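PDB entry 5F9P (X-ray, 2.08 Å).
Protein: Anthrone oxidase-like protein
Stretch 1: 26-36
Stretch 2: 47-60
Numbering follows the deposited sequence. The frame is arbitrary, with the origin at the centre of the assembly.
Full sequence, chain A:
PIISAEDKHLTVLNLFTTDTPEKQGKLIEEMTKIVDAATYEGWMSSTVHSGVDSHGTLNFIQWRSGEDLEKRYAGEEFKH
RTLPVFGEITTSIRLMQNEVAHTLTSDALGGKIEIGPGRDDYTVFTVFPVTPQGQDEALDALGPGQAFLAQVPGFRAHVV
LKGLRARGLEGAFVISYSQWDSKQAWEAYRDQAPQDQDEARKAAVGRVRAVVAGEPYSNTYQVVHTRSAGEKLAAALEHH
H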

# COMPACT_ATOMS: atom_id res chain seq x y z
N LYS A 26 6.85 -10.85 14.16
CA LYS A 26 7.23 -9.82 15.13
C LYS A 26 6.89 -8.43 14.62
O LYS A 26 6.40 -7.59 15.38
CB LYS A 26 8.72 -9.93 15.48
CG LYS A 26 9.16 -8.95 16.57
CD LYS A 26 10.10 -9.61 17.56
CE LYS A 26 11.24 -10.33 16.84
NZ LYS A 26 12.29 -10.87 17.77
N LEU A 27 7.16 -8.18 13.34
CA LEU A 27 6.75 -6.93 12.70
C LEU A 27 5.24 -6.71 12.84
O LEU A 27 4.80 -5.63 13.20
CB LEU A 27 7.09 -6.96 11.21
CG LEU A 27 8.41 -6.34 10.77
CD1 LEU A 27 8.67 -6.70 9.32
CD2 LEU A 27 8.35 -4.82 10.96
N ILE A 28 4.46 -7.75 12.54
CA ILE A 28 3.02 -7.64 12.60
C ILE A 28 2.58 -7.25 14.01
O ILE A 28 1.73 -6.39 14.19
CB ILE A 28 2.33 -8.95 12.20
CG1 ILE A 28 2.48 -9.17 10.69
CG2 ILE A 28 0.86 -8.91 12.56
CD1 ILE A 28 1.81 -8.11 9.87
N GLU A 29 3.17 -7.90 15.01
CA GLU A 29 2.81 -7.65 16.40
C GLU A 29 3.17 -6.24 16.85
O GLU A 29 2.38 -5.60 17.53
CB GLU A 29 3.47 -8.69 17.31
CG GLU A 29 3.40 -8.34 18.77
CD GLU A 29 4.09 -9.37 19.65
OE1 GLU A 29 4.97 -10.11 19.13
OE2 GLU A 29 3.76 -9.44 20.85
N GLU A 30 4.36 -5.77 16.49
CA GLU A 30 4.77 -4.40 16.82
C GLU A 30 3.91 -3.36 16.10
O GLU A 30 3.53 -2.36 16.69
CB GLU A 30 6.25 -4.16 16.51
CG GLU A 30 7.22 -5.04 17.32
CD GLU A 30 7.15 -4.77 18.82
OE1 GLU A 30 6.91 -3.61 19.22
OE2 GLU A 30 7.34 -5.73 19.60
N MSE A 31 3.61 -3.58 14.83
CA MSE A 31 2.76 -2.64 14.11
C MSE A 31 1.40 -2.57 14.78
O MSE A 31 0.81 -1.50 14.93
CB MSE A 31 2.59 -3.05 12.63
CG MSE A 31 3.85 -2.91 11.80
SE MSE A 31 3.71 -4.09 10.26
N THR A 32 0.90 -3.73 15.18
CA THR A 32 -0.46 -3.81 15.72
C THR A 32 -0.59 -3.11 17.08
O THR A 32 -1.61 -2.50 17.37
CB THR A 32 -0.93 -5.27 15.76
OG1 THR A 32 -0.99 -5.76 14.40
CG2 THR A 32 -2.31 -5.38 16.35
N LYS A 33 0.46 -3.19 17.90
CA LYS A 33 0.51 -2.45 19.16
C LYS A 33 0.35 -0.96 18.91
O LYS A 33 -0.41 -0.29 19.60
CB LYS A 33 1.84 -2.67 19.87
CG LYS A 33 2.04 -4.04 20.48
CD LYS A 33 3.44 -4.08 21.11
CE LYS A 33 3.77 -5.44 21.70
NZ LYS A 33 5.02 -5.35 22.50
N ILE A 34 1.09 -0.44 17.93
CA ILE A 34 1.03 0.98 17.57
C ILE A 34 -0.38 1.39 17.06
O ILE A 34 -0.94 2.42 17.46
CB ILE A 34 2.14 1.33 16.55
CG1 ILE A 34 3.52 1.14 17.19
CG2 ILE A 34 1.97 2.77 16.02
CD1 ILE A 34 4.68 1.07 16.19
N VAL A 35 -0.95 0.58 16.18
CA VAL A 35 -2.31 0.83 15.71
C VAL A 35 -3.31 0.87 16.87
O VAL A 35 -4.13 1.77 16.96
CB VAL A 35 -2.75 -0.23 14.66
CG1 VAL A 35 -4.25 -0.13 14.36
CG2 VAL A 35 -1.93 -0.08 13.39
N ASP A 36 -3.24 -0.12 17.76
CA ASP A 36 -4.22 -0.26 18.82
C ASP A 36 -4.16 0.87 19.83
O ASP A 36 -5.16 1.23 20.44
CB ASP A 36 -4.07 -1.63 19.50
CG ASP A 36 -4.48 -2.78 18.60
OD1 ASP A 36 -5.13 -2.53 17.55
OD2 ASP A 36 -4.17 -3.94 18.94
N THR A 47 -4.22 0.18 8.30
CA THR A 47 -4.59 -1.16 7.86
C THR A 47 -3.33 -1.97 7.64
O THR A 47 -2.55 -1.68 6.73
CB THR A 47 -5.43 -1.12 6.58
OG1 THR A 47 -6.67 -0.46 6.86
CG2 THR A 47 -5.73 -2.54 6.08
N VAL A 48 -3.14 -2.99 8.48
CA VAL A 48 -1.89 -3.76 8.52
C VAL A 48 -1.95 -4.95 7.54
O VAL A 48 -2.93 -5.71 7.55
CB VAL A 48 -1.61 -4.28 9.96
CG1 VAL A 48 -0.34 -5.12 10.01
CG2 VAL A 48 -1.48 -3.12 10.94
N HIS A 49 -0.92 -5.10 6.72
CA HIS A 49 -0.86 -6.17 5.72
C HIS A 49 0.31 -7.10 6.02
O HIS A 49 1.40 -6.64 6.38
CB HIS A 49 -0.65 -5.62 4.31
CG HIS A 49 -1.70 -4.65 3.87
ND1 HIS A 49 -1.97 -3.48 4.55
CD2 HIS A 49 -2.52 -4.65 2.79
CE1 HIS A 49 -2.93 -2.82 3.93
NE2 HIS A 49 -3.27 -3.50 2.85
N SER A 50 0.07 -8.41 5.87
CA SER A 50 1.07 -9.44 6.10
C SER A 50 1.55 -10.03 4.77
O SER A 50 0.73 -10.47 3.97
CB SER A 50 0.47 -10.55 6.96
OG SER A 50 1.38 -11.62 7.08
N GLY A 51 2.86 -10.04 4.52
CA GLY A 51 3.38 -10.44 3.23
C GLY A 51 3.17 -11.91 2.90
O GLY A 51 3.28 -12.76 3.78
N VAL A 52 2.84 -12.21 1.63
CA VAL A 52 2.60 -13.58 1.17
C VAL A 52 3.71 -14.11 0.25
O VAL A 52 4.38 -15.09 0.58
CB VAL A 52 1.20 -13.74 0.47
CG1 VAL A 52 1.07 -15.09 -0.20
CG2 VAL A 52 0.07 -13.54 1.47
N ASP A 53 3.94 -13.45 -0.89
CA ASP A 53 5.02 -13.84 -1.80
C ASP A 53 6.38 -13.88 -1.09
O ASP A 53 7.11 -14.85 -1.19
CB ASP A 53 5.09 -12.93 -3.03
CG ASP A 53 4.11 -13.32 -4.13
OD1 ASP A 53 3.26 -14.21 -3.91
OD2 ASP A 53 4.20 -12.73 -5.24
N SER A 54 6.72 -12.80 -0.38
CA SER A 54 8.01 -12.73 0.31
C SER A 54 7.82 -12.07 1.66
O SER A 54 6.79 -11.42 1.88
CB SER A 54 9.05 -11.97 -0.51
OG SER A 54 8.56 -10.68 -0.83
N HIS A 55 8.78 -12.24 2.57
CA HIS A 55 8.64 -11.73 3.93
C HIS A 55 8.64 -10.22 3.97
O HIS A 55 9.49 -9.57 3.36
CB HIS A 55 9.75 -12.27 4.83
CG HIS A 55 9.90 -13.75 4.77
ND1 HIS A 55 8.86 -14.62 5.05
CD2 HIS A 55 10.96 -14.53 4.45
CE1 HIS A 55 9.28 -15.86 4.91
NE2 HIS A 55 10.55 -15.84 4.54
N GLY A 56 7.68 -9.67 4.70
CA GLY A 56 7.63 -8.24 4.93
C GLY A 56 6.22 -7.88 5.31
O GLY A 56 5.36 -8.76 5.35
N THR A 57 5.98 -6.60 5.56
CA THR A 57 4.65 -6.11 5.91
C THR A 57 4.40 -4.75 5.27
O THR A 57 5.32 -4.11 4.75
CB THR A 57 4.50 -5.93 7.44
OG1 THR A 57 5.49 -5.00 7.90
CG2 THR A 57 4.68 -7.25 8.16
N LEU A 58 3.16 -4.29 5.35
CA LEU A 58 2.78 -3.00 4.79
C LEU A 58 1.66 -2.43 5.64
O LEU A 58 0.68 -3.11 5.92
CB LEU A 58 2.31 -3.15 3.34
CG LEU A 58 1.70 -1.91 2.67
CD1 LEU A 58 2.74 -0.83 2.45
CD2 LEU A 58 1.02 -2.28 1.34
N ASN A 59 1.82 -1.17 6.05
CA ASN A 59 0.73 -0.43 6.69
C ASN A 59 0.19 0.64 5.74
O ASN A 59 0.94 1.50 5.26
CB ASN A 59 1.22 0.22 7.99
CG ASN A 59 0.14 0.26 9.05
OD1 ASN A 59 -1.04 0.16 8.74
ND2 ASN A 59 0.54 0.39 10.32
N PHE A 60 -1.10 0.56 5.46
CA PHE A 60 -1.79 1.55 4.65
C PHE A 60 -2.51 2.49 5.61
O PHE A 60 -3.49 2.08 6.25
CB PHE A 60 -2.79 0.85 3.73
CG PHE A 60 -3.36 1.71 2.64
CD1 PHE A 60 -4.21 2.78 2.94
CD2 PHE A 60 -3.10 1.43 1.30
CE1 PHE A 60 -4.77 3.55 1.92
CE2 PHE A 60 -3.66 2.19 0.28
CZ PHE A 60 -4.49 3.25 0.59

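A helix laid across a β-hairpin is usually held by side-chain packing alone, since each element spends its backbone hydrogen bonds on itself; this anthrone oxidase-like protein supplies a compact example. The helix of 26-36 runs antiparallel to strand 47-51, at 179°, and about 20° from the direction of strand 56-60. The hairpin is closed by its own ladder, with His49 N to Leu58 O at 2.7 Å and Leu58 N to His49 O at 3.1 Å, and no hydrogen bond crosses to the helix among the atoms modelled. Some 399 Å² is buried, counting both sides.

Three residues cover the most surface: Thr57, Val48 and Ile28. Strand alternation sets Val48, Thr57 and Asn59 toward the helix and His49 and Leu58 away from it. Val48 is compact and branched at CB, and its two methyls spread along the helix: CG1 lies 3.7 Å from Ile28 CD1 and 4.2 Å from the selenium SE of Met31, a selenomethionine, while CG2 meets Val35 CG2 at 3.9 Å. Ile28 starts from a CB that points sideways, yet its m, m rotamer brings CD1 inward, 3.4 Å from Thr57 CG2 and 4.0 Å from Ser50 CB.

Thr57 is the less obvious fit. Its methyl joins the apolar packing, but its OG1 sits 3.1 Å from Met31 SE and 3.9 Å from Leu27 CD1, buried without a partner anywhere in the model. Thr32 avoids that cost: its OG1 donates to Ile28 O at 2.8 Å, satisfying the hydroxyl within the helix. At the turn end of the hairpin, Gly56 has backbone angles at which a CB would jam against the preceding carbonyl, so glycine suits the place irrespective of the helix.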